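Local coordinates for neurotoxin (Clostridium botulinum, PDB 3N7L), which probably binds neuronal gangliosides as the receptor-binding domain of a mosaic D/C botulinum neurotoxin, bringing the toxin to nerve-cell membranes, at residues A[124-128]-A[155-159]; A[146-150]-A[213-217]; A[327-332]-A[399-405]; A[378-384]-A[394-400]. All coordinates share one frame; numbering follows the deposited sequence.

Contacts 1 and 2 belong to the lectin-like N-terminal part of the domain. Contacts 3 and 4 belong to the C-terminal trefoil part, with centres about 43 to 47 Å from those of the first pair. Contact 1 is buried and apolar, joining two sheets without a hydrogen bond between its segments. Contact 2 touches it through the paired strands 143-150 and 154-159; it too is mostly buried, but has one polar bond, Asn150 to Glu214, on its more exposed side. Contacts 3 and 4 are partly buried strand pairs held by backbone hydrogen bonds. They share strand 394-402, one on each side of it, and each has a sulfate at one end.

Contact 1: residues A[124-128]-A[155-159]; sequences QDINF and MMIYI
Ile126 reaches from its strand to Met155 and Ile157. Its branches split at CB. CG2 goes to the Met155 SD, 4.0 Å away. CG1 lies anti to the backbone N (chi1 -173°), which sends the longer branch to the other strand, 3.8 Å from Ile157 CG2. The tip, CD1, settles on backbone: it is 3.3 Å from Met155 O and 3.6 Å from Ile157 N. Met155 then bends at its thioether and lays CE against Gln124, 3.4 Å from CG. The methyl also touches the Gln124 amide, whose OE1 and NE2 are held by Lys170 N and Lys168 O. At the other end, Ile159 CG1 sits over one face of the Phe128 ring. This is a CH-pi contact, 3.7 Å from the ring centroid and 19° off the ring normal. No hydrogen bond links the two segments; they are joined by side chains packing on each other and on backbone. The strands run nearly parallel, at 18°, but belong to different sheets. Strand 122-129 pairs with 111-117, and strand 154-159 lies between 143-150 and 162-168. The contact is therefore part of the core between the two sheets of the lectin-like sandwich.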
loop_
_atom_site.group_PDB
_atom_site.type_symbol
_atom_site.label_atom_id
_atom_site.label_comp_id
_atom_site.label_asym_id
_atom_site.label_seq_id
_atom_site.Cartn_x
_atom_site.Cartn_y
_atom_site.Cartn_z
ATOM N N GLN A 124 -10.140 5.777 26.807
ATOM C CA GLN A 124 -9.637 6.923 26.074
ATOM C C GLN A 124 -9.095 6.358 24.776
ATOM O O GLN A 124 -8.425 5.329 24.770
ATOM C CB GLN A 124 -8.539 7.629 26.870
ATOM C CG GLN A 124 -7.959 8.857 26.180
ATOM C CD GLN A 124 -7.046 9.660 27.093
ATOM O OE1 GLN A 124 -6.337 9.095 27.928
ATOM N NE2 GLN A 124 -7.050 10.981 26.931
ATOM N N ASP A 125 -9.393 7.014 23.667
ATOM C CA ASP A 125 -8.927 6.497 22.400
ATOM C C ASP A 125 -8.400 7.558 21.468
ATOM O O ASP A 125 -8.697 8.740 21.603
ATOM C CB ASP A 125 -10.050 5.708 21.724
ATOM C CG ASP A 125 -11.287 6.543 21.497
ATOM O OD1 ASP A 125 -12.405 5.990 21.599
ATOM O OD2 ASP A 125 -11.145 7.751 21.210
ATOM N N ILE A 126 -7.602 7.106 20.517
ATOM C CA ILE A 126 -7.007 7.970 19.522
ATOM C C ILE A 126 -7.270 7.250 18.197
ATOM O O ILE A 126 -7.471 6.030 18.184
ATOM C CB ILE A 126 -5.498 8.125 19.814
ATOM C CG1 ILE A 126 -4.882 9.157 18.876
ATOM C CG2 ILE A 126 -4.801 6.778 19.696
ATOM C CD1 ILE A 126 -3.440 9.494 19.230
ATOM N N ASN A 127 -7.292 7.976 17.085
ATOM C CA ASN A 127 -7.569 7.304 15.823
ATOM C C ASN A 127 -6.955 7.905 14.577
ATOM O O ASN A 127 -6.444 9.022 14.575
ATOM C CB ASN A 127 -9.083 7.207 15.591
ATOM C CG ASN A 127 -9.707 8.548 15.231
ATOM O OD1 ASN A 127 -10.327 9.205 16.067
ATOM N ND2 ASN A 127 -9.534 8.963 13.982
ATOM N N PHE A 128 -7.026 7.113 13.515
ATOM C CA PHE A 128 -6.574 7.492 12.189
ATOM C C PHE A 128 -7.789 7.261 11.297
ATOM O O PHE A 128 -8.371 6.181 11.319
ATOM C CB PHE A 128 -5.429 6.586 11.717
ATOM C CG PHE A 128 -5.294 6.501 10.212
ATOM C CD1 PHE A 128 -5.174 7.653 9.440
ATOM C CD2 PHE A 128 -5.260 5.262 9.572
ATOM C CE1 PHE A 128 -5.021 7.576 8.049
ATOM C CE2 PHE A 128 -5.104 5.174 8.180
ATOM C CZ PHE A 128 -4.984 6.338 7.421
ATOM N N MET A 155 -0.547 10.045 24.114
ATOM C CA MET A 155 -0.885 8.839 23.374
ATOM C C MET A 155 -0.783 9.383 21.945
ATOM O O MET A 155 -1.376 10.419 21.646
ATOM C CB MET A 155 -2.332 8.448 23.679
ATOM C CG MET A 155 -2.656 6.973 23.585
ATOM S SD MET A 155 -4.444 6.654 23.692
ATOM C CE MET A 155 -4.968 7.797 24.951
ATOM N N MET A 156 -0.029 8.720 21.075
ATOM C CA MET A 156 0.120 9.200 19.700
ATOM C C MET A 156 0.023 8.070 18.681
ATOM O O MET A 156 0.450 6.944 18.947
ATOM C CB MET A 156 1.476 9.898 19.520
ATOM C CG MET A 156 1.810 10.946 20.575
ATOM S SD MET A 156 3.385 11.783 20.243
ATOM C CE MET A 156 4.554 10.575 20.818
ATOM N N ILE A 157 -0.540 8.363 17.514
ATOM C CA ILE A 157 -0.632 7.343 16.481
ATOM C C ILE A 157 -0.023 7.851 15.186
ATOM O O ILE A 157 -0.292 8.970 14.749
ATOM C CB ILE A 157 -2.092 6.874 16.229
ATOM C CG1 ILE A 157 -2.087 5.769 15.170
ATOM C CG2 ILE A 157 -2.963 8.031 15.761
ATOM C CD1 ILE A 157 -3.396 5.032 15.053
ATOM N N TYR A 158 0.832 7.020 14.601
ATOM C CA TYR A 158 1.506 7.340 13.352
ATOM C C TYR A 158 1.096 6.319 12.293
ATOM O O TYR A 158 0.837 5.152 12.602
ATOM C CB TYR A 158 3.024 7.262 13.530
ATOM C CG TYR A 158 3.615 8.181 14.578
ATOM C CD1 TYR A 158 4.328 9.326 14.205
ATOM C CD2 TYR A 158 3.517 7.877 15.942
ATOM C CE1 TYR A 158 4.936 10.145 15.159
ATOM C CE2 TYR A 158 4.123 8.692 16.912
ATOM C CZ TYR A 158 4.834 9.822 16.509
ATOM O OH TYR A 158 5.468 10.611 17.444
ATOM N N ILE A 159 1.038 6.766 11.046
ATOM C CA ILE A 159 0.702 5.899 9.929
ATOM C C ILE A 159 1.788 6.145 8.897
ATOM O O ILE A 159 2.010 7.282 8.485
ATOM C CB ILE A 159 -0.684 6.245 9.339
ATOM C CG1 ILE A 159 -1.772 5.954 10.378
ATOM C CG2 ILE A 159 -0.928 5.451 8.054
ATOM C CD1 ILE A 159 -1.821 4.496 10.836
#

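Contact 2: residues A[146-150]-A[213-217]; sequences TITTN and KELDD
Thr148 packs against the backbone of Leu215, and this is the tight part of the contact. Its methyl CG2 is 3.4 Å from Leu215 O and 4.2 Å from Leu215 CB. Leu215 O is buried here and has no polar partner in the model. Thr148 CB also faces Glu214 CG at 4.0 Å. Two residues earlier in the strand, Thr146 CG2 only just meets Leu215 CD1, at 4.5 Å. The side nearer solvent is looser and polar. Asn150 and Glu214 are both partly exposed there. Glu214 is extended, with CG opposite the backbone N (chi1 -163°), and this carries its carboxylate along to Asn150. Asn150 ND2 gives a hydrogen bond of 3.2 Å to Glu214 OE1. The acceptor lies close to the amide plane, but the donor comes from above the carboxylate plane, and the two planes are 74° apart. The bond is long and is the one hydrogen bond between the segments. Asn150 OD1 is turned to Met152 N, within the turn to the next strand. Past Leu215, Asp216 is the N-cap of helix 217-226, with OD2 on Asp219 N. The whole is a loop and helix start laid over the outer face of a concanavalin-like beta sandwich.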
loop_
_atom_site.group_PDB
_atom_site.type_symbol
_atom_site.label_atom_id
_atom_site.label_comp_id
_atom_site.label_asym_id
_atom_site.label_seq_id
_atom_site.Cartn_x
_atom_site.Cartn_y
_atom_site.Cartn_z
ATOM N N THR A 146 2.057 2.716 14.010
ATOM C CA THR A 146 2.932 2.884 15.159
ATOM C C THR A 146 2.155 3.656 16.207
ATOM O O THR A 146 1.778 4.806 15.994
ATOM C CB THR A 146 4.218 3.658 14.834
ATOM O OG1 THR A 146 4.927 2.994 13.784
ATOM C CG2 THR A 146 5.118 3.699 16.063
ATOM N N ILE A 147 1.899 3.007 17.335
ATOM C CA ILE A 147 1.172 3.647 18.421
ATOM C C ILE A 147 2.140 3.822 19.580
ATOM O O ILE A 147 2.748 2.853 20.019
ATOM C CB ILE A 147 -0.023 2.775 18.870
ATOM C CG1 ILE A 147 -1.043 2.677 17.732
ATOM C CG2 ILE A 147 -0.675 3.366 20.125
ATOM C CD1 ILE A 147 -2.109 1.612 17.947
ATOM N N THR A 148 2.313 5.053 20.051
ATOM C CA THR A 148 3.212 5.290 21.181
ATOM C C THR A 148 2.386 5.782 22.367
ATOM O O THR A 148 1.475 6.593 22.206
ATOM C CB THR A 148 4.332 6.324 20.854
ATOM O OG1 THR A 148 3.762 7.619 20.647
ATOM C CG2 THR A 148 5.104 5.902 19.606
ATOM N N THR A 149 2.692 5.278 23.554
ATOM C CA THR A 149 1.943 5.666 24.738
ATOM C C THR A 149 2.804 5.897 25.968
ATOM O O THR A 149 3.596 5.040 26.358
ATOM C CB THR A 149 0.883 4.595 25.111
ATOM O OG1 THR A 149 -0.097 4.492 24.069
ATOM C CG2 THR A 149 0.188 4.961 26.420
ATOM N N ASN A 150 2.641 7.069 26.567
ATOM C CA ASN A 150 3.336 7.418 27.797
ATOM C C ASN A 150 2.183 7.650 28.768
ATOM O O ASN A 150 1.460 8.636 28.644
ATOM C CB ASN A 150 4.134 8.711 27.638
ATOM C CG ASN A 150 4.880 9.091 28.909
ATOM O OD1 ASN A 150 4.432 8.794 30.016
ATOM N ND2 ASN A 150 6.014 9.762 28.754
ATOM N N LYS A 213 9.200 1.303 25.498
ATOM C CA LYS A 213 9.571 2.712 25.497
ATOM C C LYS A 213 8.680 3.487 24.545
ATOM O O LYS A 213 7.939 2.900 23.757
ATOM C CB LYS A 213 11.032 2.892 25.073
ATOM C CG LYS A 213 11.280 2.634 23.596
ATOM C CD LYS A 213 12.702 2.998 23.190
ATOM C CE LYS A 213 12.956 4.490 23.321
ATOM N NZ LYS A 213 14.311 4.859 22.825
ATOM N N GLU A 214 8.770 4.812 24.620
ATOM C CA GLU A 214 7.993 5.695 23.763
ATOM C C GLU A 214 8.889 6.049 22.577
ATOM O O GLU A 214 9.789 6.880 22.700
ATOM C CB GLU A 214 7.615 6.968 24.530
ATOM C CG GLU A 214 6.483 7.785 23.913
ATOM C CD GLU A 214 6.387 9.203 24.477
ATOM O OE1 GLU A 214 6.831 9.435 25.628
ATOM O OE2 GLU A 214 5.853 10.087 23.768
ATOM N N LEU A 215 8.654 5.406 21.436
ATOM C CA LEU A 215 9.450 5.661 20.237
ATOM C C LEU A 215 9.200 7.063 19.707
ATOM O O LEU A 215 8.057 7.503 19.630
ATOM C CB LEU A 215 9.096 4.658 19.136
ATOM C CG LEU A 215 9.284 3.161 19.388
ATOM C CD1 LEU A 215 8.859 2.400 18.138
ATOM C CD2 LEU A 215 10.733 2.854 19.729
ATOM N N ASP A 216 10.264 7.770 19.341
ATOM C CA ASP A 216 10.095 9.113 18.800
ATOM C C ASP A 216 10.007 9.041 17.278
ATOM O O ASP A 216 10.214 7.974 16.693
ATOM C CB ASP A 216 11.250 10.019 19.238
ATOM C CG ASP A 216 12.598 9.534 18.755
ATOM O OD1 ASP A 216 13.598 9.783 19.461
ATOM O OD2 ASP A 216 12.666 8.922 17.669
ATOM N N ASP A 217 9.696 10.168 16.645
ATOM C CA ASP A 217 9.569 10.229 15.191
ATOM C C ASP A 217 10.708 9.551 14.439
ATOM O O ASP A 217 10.475 8.688 13.591
ATOM C CB ASP A 217 9.459 11.685 14.726
ATOM C CG ASP A 217 8.083 12.275 14.974
ATOM O OD1 ASP A 217 7.693 12.420 16.158
ATOM O OD2 ASP A 217 7.388 12.591 13.981
#

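Contact 3: residues A[327-332]-A[399-405]; sequences TDLVPL and PVIKIEH. With SO4 (sulfate ion), chain D.
Val330 and Ile401 form the hydrogen-bonded pair at the middle of this antiparallel ladder. Val330 N bonds to Ile401 O at 3.0 Å, and Ile401 N bonds back to Val330 O at 2.9 Å. Their side chains lie side by side, with Val330 CG1 3.6 Å from Ile401 CB. The same methyl touches Ile403 CD1. On the other face, Leu329 CD2 lies between Val400 CG2, at 3.9 Å, and Lys402 CD. At the inner end Leu332 N bonds to Pro399 O, and Leu332 CB rests on the proline ring. At the outer end Ile403 N bonds to Asp328 O at 2.7 Å. Lys402 passes beside this end. Its CG points away from the backbone N (chi1 177°) and the chain then bends at chi2, so that CE passes 3.4 Å from Asp328 CB. Its NZ hydrogen-bonds to His405 O and is 5.0 Å from Asp328 OD2, so the two do not form a salt bridge. Further out, Asp328 N donates to sulfate O3 at 2.7 Å; Asn324 also holds this ion. The ladder fixes one edge of strand 394-402. Strand 373-384 pairs with the other edge, and strand 313-318 lies beyond 329-335 in the trefoil sheet.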
loop_
_atom_site.group_PDB
_atom_site.type_symbol
_atom_site.label_atom_id
_atom_site.label_comp_id
_atom_site.label_asym_id
_atom_site.label_seq_id
_atom_site.Cartn_x
_atom_site.Cartn_y
_atom_site.Cartn_z
ATOM N N THR A 327 6.699 21.499 -27.671
ATOM C CA THR A 327 8.150 21.358 -27.615
ATOM C C THR A 327 8.551 20.247 -26.656
ATOM O O THR A 327 8.105 20.210 -25.514
ATOM C CB THR A 327 8.826 22.671 -27.150
ATOM O OG1 THR A 327 8.414 23.750 -27.997
ATOM C CG2 THR A 327 10.341 22.543 -27.220
ATOM N N ASP A 328 9.402 19.346 -27.132
ATOM C CA ASP A 328 9.892 18.228 -26.330
ATOM C C ASP A 328 8.816 17.263 -25.839
ATOM O O ASP A 328 9.016 16.565 -24.847
ATOM C CB ASP A 328 10.681 18.745 -25.127
ATOM C CG ASP A 328 11.899 19.547 -25.530
ATOM O OD1 ASP A 328 12.752 19.007 -26.270
ATOM O OD2 ASP A 328 12.002 20.717 -25.101
ATOM N N LEU A 329 7.681 17.220 -26.526
ATOM C CA LEU A 329 6.614 16.310 -26.136
ATOM C C LEU A 329 6.366 15.265 -27.216
ATOM O O LEU A 329 6.275 15.589 -28.394
ATOM C CB LEU A 329 5.323 17.083 -25.864
ATOM C CG LEU A 329 5.344 18.013 -24.650
ATOM C CD1 LEU A 329 4.093 18.886 -24.660
ATOM C CD2 LEU A 329 5.429 17.192 -23.370
ATOM N N VAL A 330 6.278 14.007 -26.813
ATOM C CA VAL A 330 6.018 12.932 -27.758
ATOM C C VAL A 330 4.980 12.011 -27.114
ATOM O O VAL A 330 5.166 11.526 -25.995
ATOM C CB VAL A 330 7.325 12.160 -28.107
ATOM C CG1 VAL A 330 8.003 11.670 -26.833
ATOM C CG2 VAL A 330 7.012 10.993 -29.038
ATOM N N PRO A 331 3.858 11.774 -27.807
ATOM C CA PRO A 331 2.832 10.906 -27.229
ATOM C C PRO A 331 3.242 9.446 -27.173
ATOM O O PRO A 331 4.053 8.985 -27.974
ATOM C CB PRO A 331 1.648 11.117 -28.158
ATOM C CG PRO A 331 2.329 11.221 -29.493
ATOM C CD PRO A 331 3.513 12.141 -29.192
ATOM N N LEU A 332 2.659 8.729 -26.222
ATOM C CA LEU A 332 2.908 7.312 -26.052
ATOM C C LEU A 332 1.654 6.579 -26.535
ATOM O O LEU A 332 0.540 6.916 -26.126
ATOM C CB LEU A 332 3.152 6.989 -24.580
ATOM C CG LEU A 332 3.587 5.543 -24.350
ATOM C CD1 LEU A 332 4.999 5.368 -24.909
ATOM C CD2 LEU A 332 3.548 5.215 -22.865
ATOM N N PRO A 399 -0.968 9.644 -22.413
ATOM C CA PRO A 399 0.296 9.465 -21.705
ATOM C C PRO A 399 1.257 10.179 -22.665
ATOM O O PRO A 399 1.151 10.011 -23.881
ATOM C CB PRO A 399 0.471 7.946 -21.688
ATOM C CG PRO A 399 -0.194 7.518 -22.947
ATOM C CD PRO A 399 -1.423 8.382 -23.026
ATOM N N VAL A 400 2.164 10.987 -22.132
ATOM C CA VAL A 400 3.080 11.755 -22.962
ATOM C C VAL A 400 4.467 11.815 -22.332
ATOM O O VAL A 400 4.607 11.839 -21.114
ATOM C CB VAL A 400 2.536 13.206 -23.152
ATOM C CG1 VAL A 400 2.477 13.914 -21.805
ATOM C CG2 VAL A 400 3.395 13.985 -24.130
ATOM N N ILE A 401 5.495 11.830 -23.170
ATOM C CA ILE A 401 6.863 11.894 -22.678
ATOM C C ILE A 401 7.454 13.285 -22.919
ATOM O O ILE A 401 7.317 13.841 -24.002
ATOM C CB ILE A 401 7.752 10.845 -23.383
ATOM C CG1 ILE A 401 7.203 9.438 -23.123
ATOM C CG2 ILE A 401 9.187 10.939 -22.871
ATOM C CD1 ILE A 401 7.927 8.352 -23.872
ATOM N N LYS A 402 8.077 13.856 -21.891
ATOM C CA LYS A 402 8.732 15.158 -22.015
ATOM C C LYS A 402 10.193 14.765 -22.210
ATOM O O LYS A 402 10.830 14.234 -21.299
ATOM C CB LYS A 402 8.561 15.985 -20.737
ATOM C CG LYS A 402 9.273 17.333 -20.770
ATOM C CD LYS A 402 8.721 18.235 -21.871
ATOM C CE LYS A 402 9.526 19.527 -21.993
ATOM N NZ LYS A 402 9.507 20.308 -20.731
ATOM N N ILE A 403 10.721 15.026 -23.398
ATOM C CA ILE A 403 12.077 14.621 -23.734
ATOM C C ILE A 403 13.292 15.131 -22.956
ATOM O O ILE A 403 13.612 14.604 -21.894
ATOM C CB ILE A 403 12.311 14.807 -25.249
ATOM C CG1 ILE A 403 11.318 13.924 -26.002
ATOM C CG2 ILE A 403 13.727 14.397 -25.642
ATOM C CD1 ILE A 403 11.366 12.467 -25.574
ATOM N N GLU A 404 13.970 16.146 -23.464
ATOM C CA GLU A 404 15.192 16.610 -22.818
ATOM C C GLU A 404 15.082 17.451 -21.553
ATOM O O GLU A 404 15.844 17.258 -20.606
ATOM C CB GLU A 404 16.035 17.367 -23.839
ATOM C CG GLU A 404 17.419 17.716 -23.355
ATOM C CD GLU A 404 18.153 18.581 -24.349
ATOM O OE1 GLU A 404 18.145 18.231 -25.550
ATOM O OE2 GLU A 404 18.739 19.605 -23.931
ATOM N N HIS A 405 14.146 18.386 -21.533
ATOM C CA HIS A 405 14.004 19.256 -20.380
ATOM C C HIS A 405 12.781 18.916 -19.543
ATOM O O HIS A 405 11.659 19.273 -19.898
ATOM C CB HIS A 405 13.953 20.712 -20.849
ATOM C CG HIS A 405 15.088 21.087 -21.753
ATOM N ND1 HIS A 405 15.080 20.822 -23.106
ATOM C CD2 HIS A 405 16.290 21.649 -21.488
ATOM C CE1 HIS A 405 16.228 21.204 -23.635
ATOM N NE2 HIS A 405 16.981 21.709 -22.675
HETATM S S SO4 D . 9.816 19.795 -30.914
HETATM O O1 SO4 D . 8.740 20.765 -31.170
HETATM O O2 SO4 D . 10.024 18.955 -32.106
HETATM O O3 SO4 D . 9.464 18.920 -29.753
HETATM O O4 SO4 D . 11.048 20.535 -30.584
#

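Contact 4: residues A[378-384]-A[394-400]; sequences SIGSYSF and HEYLIPV. With SO4 (sulfate ion), chain B.
The first torsions of Phe384 and Tyr396 turn their rings toward each other. CG of Phe384 stands between its backbone N and carbonyl carbon (chi1 62°), while CG of Tyr396 is opposite its carbonyl carbon (chi1 -71°). The rings form a T-shaped pair. The edge of Tyr396 points at one face of Phe384, with centroids 5.7 Å apart and planes at 76°. The Tyr396 hydroxyl extends beyond the pair to Asp389 and Lys262. On the same face of the sheet, Ile398 CG1 lies at the edge of the Tyr382 ring, 3.8 Å from Tyr382 CD1. This ring lies over Gly380, which has no side chain in its path. The opposite face is more mixed. Ser381 OG donates to Glu395 OE2 at 2.6 Å, nearly along the C-O axis; the glutamate bends at chi2 to accept it. Ser383 CB lies 3.5 Å from the other oxygen, Glu395 OE1. Further along, Ile379 CG1 packs on Leu397 CD1 at 3.9 Å. Eight backbone hydrogen bonds run from the Ser378-Val400 pair to the Phe384-His394 pair. At that last pair His394 NE2 donates to sulfate O4 at 2.8 Å. Backbone N atoms of Tyr390, Trp391 and Phe392 also hold this ion. The two strands form a beta hairpin of the trefoil sheet. Strand 359-366 pairs with 373-384, strand 329-335 pairs with 394-402, and strand 265-270 packs against Ile379 and Pro399.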
loop_
_atom_site.group_PDB
_atom_site.type_symbol
_atom_site.label_atom_id
_atom_site.label_comp_id
_atom_site.label_asym_id
_atom_site.label_seq_id
_atom_site.Cartn_x
_atom_site.Cartn_y
_atom_site.Cartn_z
ATOM N N SER A 378 4.716 11.408 -18.505
ATOM C CA SER A 378 3.708 12.180 -17.810
ATOM C C SER A 378 2.357 11.951 -18.493
ATOM O O SER A 378 2.176 10.973 -19.222
ATOM C CB SER A 378 4.074 13.666 -17.820
ATOM O OG SER A 378 3.246 14.397 -16.933
ATOM N N ILE A 379 1.420 12.862 -18.269
ATOM C CA ILE A 379 0.085 12.738 -18.834
ATOM C C ILE A 379 -0.459 14.137 -19.088
ATOM O O ILE A 379 -0.057 15.090 -18.430
ATOM C CB ILE A 379 -0.829 11.979 -17.837
ATOM C CG1 ILE A 379 -2.175 11.638 -18.469
ATOM C CG2 ILE A 379 -1.041 12.827 -16.586
ATOM C CD1 ILE A 379 -3.000 10.682 -17.599
ATOM N N GLY A 380 -1.366 14.267 -20.047
ATOM C CA GLY A 380 -1.926 15.576 -20.329
ATOM C C GLY A 380 -2.941 15.529 -21.448
ATOM O O GLY A 380 -3.024 14.548 -22.189
ATOM N N SER A 381 -3.721 16.594 -21.577
ATOM C CA SER A 381 -4.721 16.644 -22.622
ATOM C C SER A 381 -4.215 17.480 -23.790
ATOM O O SER A 381 -3.759 18.607 -23.609
ATOM C CB SER A 381 -6.025 17.224 -22.073
ATOM O OG SER A 381 -7.044 17.190 -23.059
ATOM N N TYR A 382 -4.282 16.911 -24.988
ATOM C CA TYR A 382 -3.844 17.604 -26.183
ATOM C C TYR A 382 -4.869 17.459 -27.297
ATOM O O TYR A 382 -5.565 16.440 -27.400
ATOM C CB TYR A 382 -2.487 17.073 -26.634
ATOM C CG TYR A 382 -1.439 17.230 -25.566
ATOM C CD1 TYR A 382 -1.229 16.230 -24.613
ATOM C CD2 TYR A 382 -0.696 18.409 -25.464
ATOM C CE1 TYR A 382 -0.313 16.396 -23.587
ATOM C CE2 TYR A 382 0.225 18.589 -24.433
ATOM C CZ TYR A 382 0.409 17.578 -23.499
ATOM O OH TYR A 382 1.303 17.756 -22.470
ATOM N N SER A 383 -4.952 18.485 -28.135
ATOM C CA SER A 383 -5.899 18.497 -29.235
ATOM C C SER A 383 -5.271 18.081 -30.557
ATOM O O SER A 383 -4.457 18.808 -31.125
ATOM C CB SER A 383 -6.507 19.897 -29.376
ATOM O OG SER A 383 -7.373 19.972 -30.497
ATOM N N PHE A 384 -5.631 16.896 -31.032
ATOM C CA PHE A 384 -5.132 16.419 -32.309
ATOM C C PHE A 384 -6.081 15.368 -32.881
ATOM O O PHE A 384 -7.240 15.296 -32.468
ATOM C CB PHE A 384 -3.684 15.895 -32.199
ATOM C CG PHE A 384 -3.497 14.709 -31.276
ATOM C CD1 PHE A 384 -3.035 13.494 -31.777
ATOM C CD2 PHE A 384 -3.725 14.820 -29.905
ATOM C CE1 PHE A 384 -2.801 12.405 -30.926
ATOM C CE2 PHE A 384 -3.496 13.739 -29.045
ATOM C CZ PHE A 384 -3.033 12.528 -29.554
ATOM N N HIS A 394 -9.466 16.903 -31.721
ATOM C CA HIS A 394 -10.202 16.569 -30.509
ATOM C C HIS A 394 -9.238 16.501 -29.339
ATOM O O HIS A 394 -8.087 16.090 -29.501
ATOM C CB HIS A 394 -10.880 15.202 -30.660
ATOM C CG HIS A 394 -11.772 15.099 -31.856
ATOM N ND1 HIS A 394 -13.105 15.449 -31.824
ATOM C CD2 HIS A 394 -11.512 14.724 -33.131
ATOM C CE1 HIS A 394 -13.628 15.295 -33.028
ATOM N NE2 HIS A 394 -12.681 14.857 -33.839
ATOM N N GLU A 395 -9.710 16.908 -28.169
ATOM C CA GLU A 395 -8.898 16.864 -26.961
ATOM C C GLU A 395 -8.833 15.417 -26.485
ATOM O O GLU A 395 -9.857 14.751 -26.359
ATOM C CB GLU A 395 -9.519 17.740 -25.862
ATOM C CG GLU A 395 -9.332 19.250 -26.072
ATOM C CD GLU A 395 -7.938 19.745 -25.680
ATOM O OE1 GLU A 395 -7.538 20.837 -26.141
ATOM O OE2 GLU A 395 -7.245 19.055 -24.899
ATOM N N TYR A 396 -7.621 14.932 -26.244
ATOM C CA TYR A 396 -7.411 13.578 -25.757
ATOM C C TYR A 396 -6.479 13.636 -24.562
ATOM O O TYR A 396 -5.442 14.309 -24.607
ATOM C CB TYR A 396 -6.764 12.689 -26.837
ATOM C CG TYR A 396 -7.677 12.342 -27.993
ATOM C CD1 TYR A 396 -8.786 11.514 -27.806
ATOM C CD2 TYR A 396 -7.459 12.873 -29.260
ATOM C CE1 TYR A 396 -9.661 11.231 -28.859
ATOM C CE2 TYR A 396 -8.325 12.597 -30.317
ATOM C CZ TYR A 396 -9.424 11.778 -30.108
ATOM O OH TYR A 396 -10.294 11.516 -31.144
ATOM N N LEU A 397 -6.856 12.943 -23.493
ATOM C CA LEU A 397 -6.023 12.873 -22.301
ATOM C C LEU A 397 -5.129 11.690 -22.644
ATOM O O LEU A 397 -5.610 10.564 -22.814
ATOM C CB LEU A 397 -6.871 12.572 -21.066
ATOM C CG LEU A 397 -6.137 12.441 -19.729
ATOM C CD1 LEU A 397 -5.340 13.721 -19.433
ATOM C CD2 LEU A 397 -7.150 12.168 -18.628
ATOM N N ILE A 398 -3.830 11.947 -22.758
ATOM C CA ILE A 398 -2.907 10.904 -23.162
ATOM C C ILE A 398 -1.620 10.813 -22.363
ATOM O O ILE A 398 -1.211 11.767 -21.701
ATOM C CB ILE A 398 -2.452 11.120 -24.617
ATOM C CG1 ILE A 398 -1.699 12.458 -24.714
ATOM C CG2 ILE A 398 -3.655 11.126 -25.563
ATOM C CD1 ILE A 398 -0.818 12.589 -25.942
ATOM N N PRO A 399 -0.968 9.644 -22.413
ATOM C CA PRO A 399 0.296 9.465 -21.705
ATOM C C PRO A 399 1.257 10.179 -22.665
ATOM O O PRO A 399 1.151 10.011 -23.881
ATOM C CB PRO A 399 0.471 7.946 -21.688
ATOM C CG PRO A 399 -0.194 7.518 -22.947
ATOM C CD PRO A 399 -1.423 8.382 -23.026
ATOM N N VAL A 400 2.164 10.987 -22.132
ATOM C CA VAL A 400 3.080 11.755 -22.962
ATOM C C VAL A 400 4.467 11.815 -22.332
ATOM O O VAL A 400 4.607 11.839 -21.114
ATOM C CB VAL A 400 2.536 13.206 -23.152
ATOM C CG1 VAL A 400 2.477 13.914 -21.805
ATOM C CG2 VAL A 400 3.395 13.985 -24.130
HETATM S S SO4 B . -14.319 14.215 -37.068
HETATM O O1 SO4 B . -15.397 15.199 -36.931
HETATM O O2 SO4 B . -14.218 13.789 -38.474
HETATM O O3 SO4 B . -14.597 13.031 -36.216
HETATM O O4 SO4 B . -13.053 14.842 -36.635
#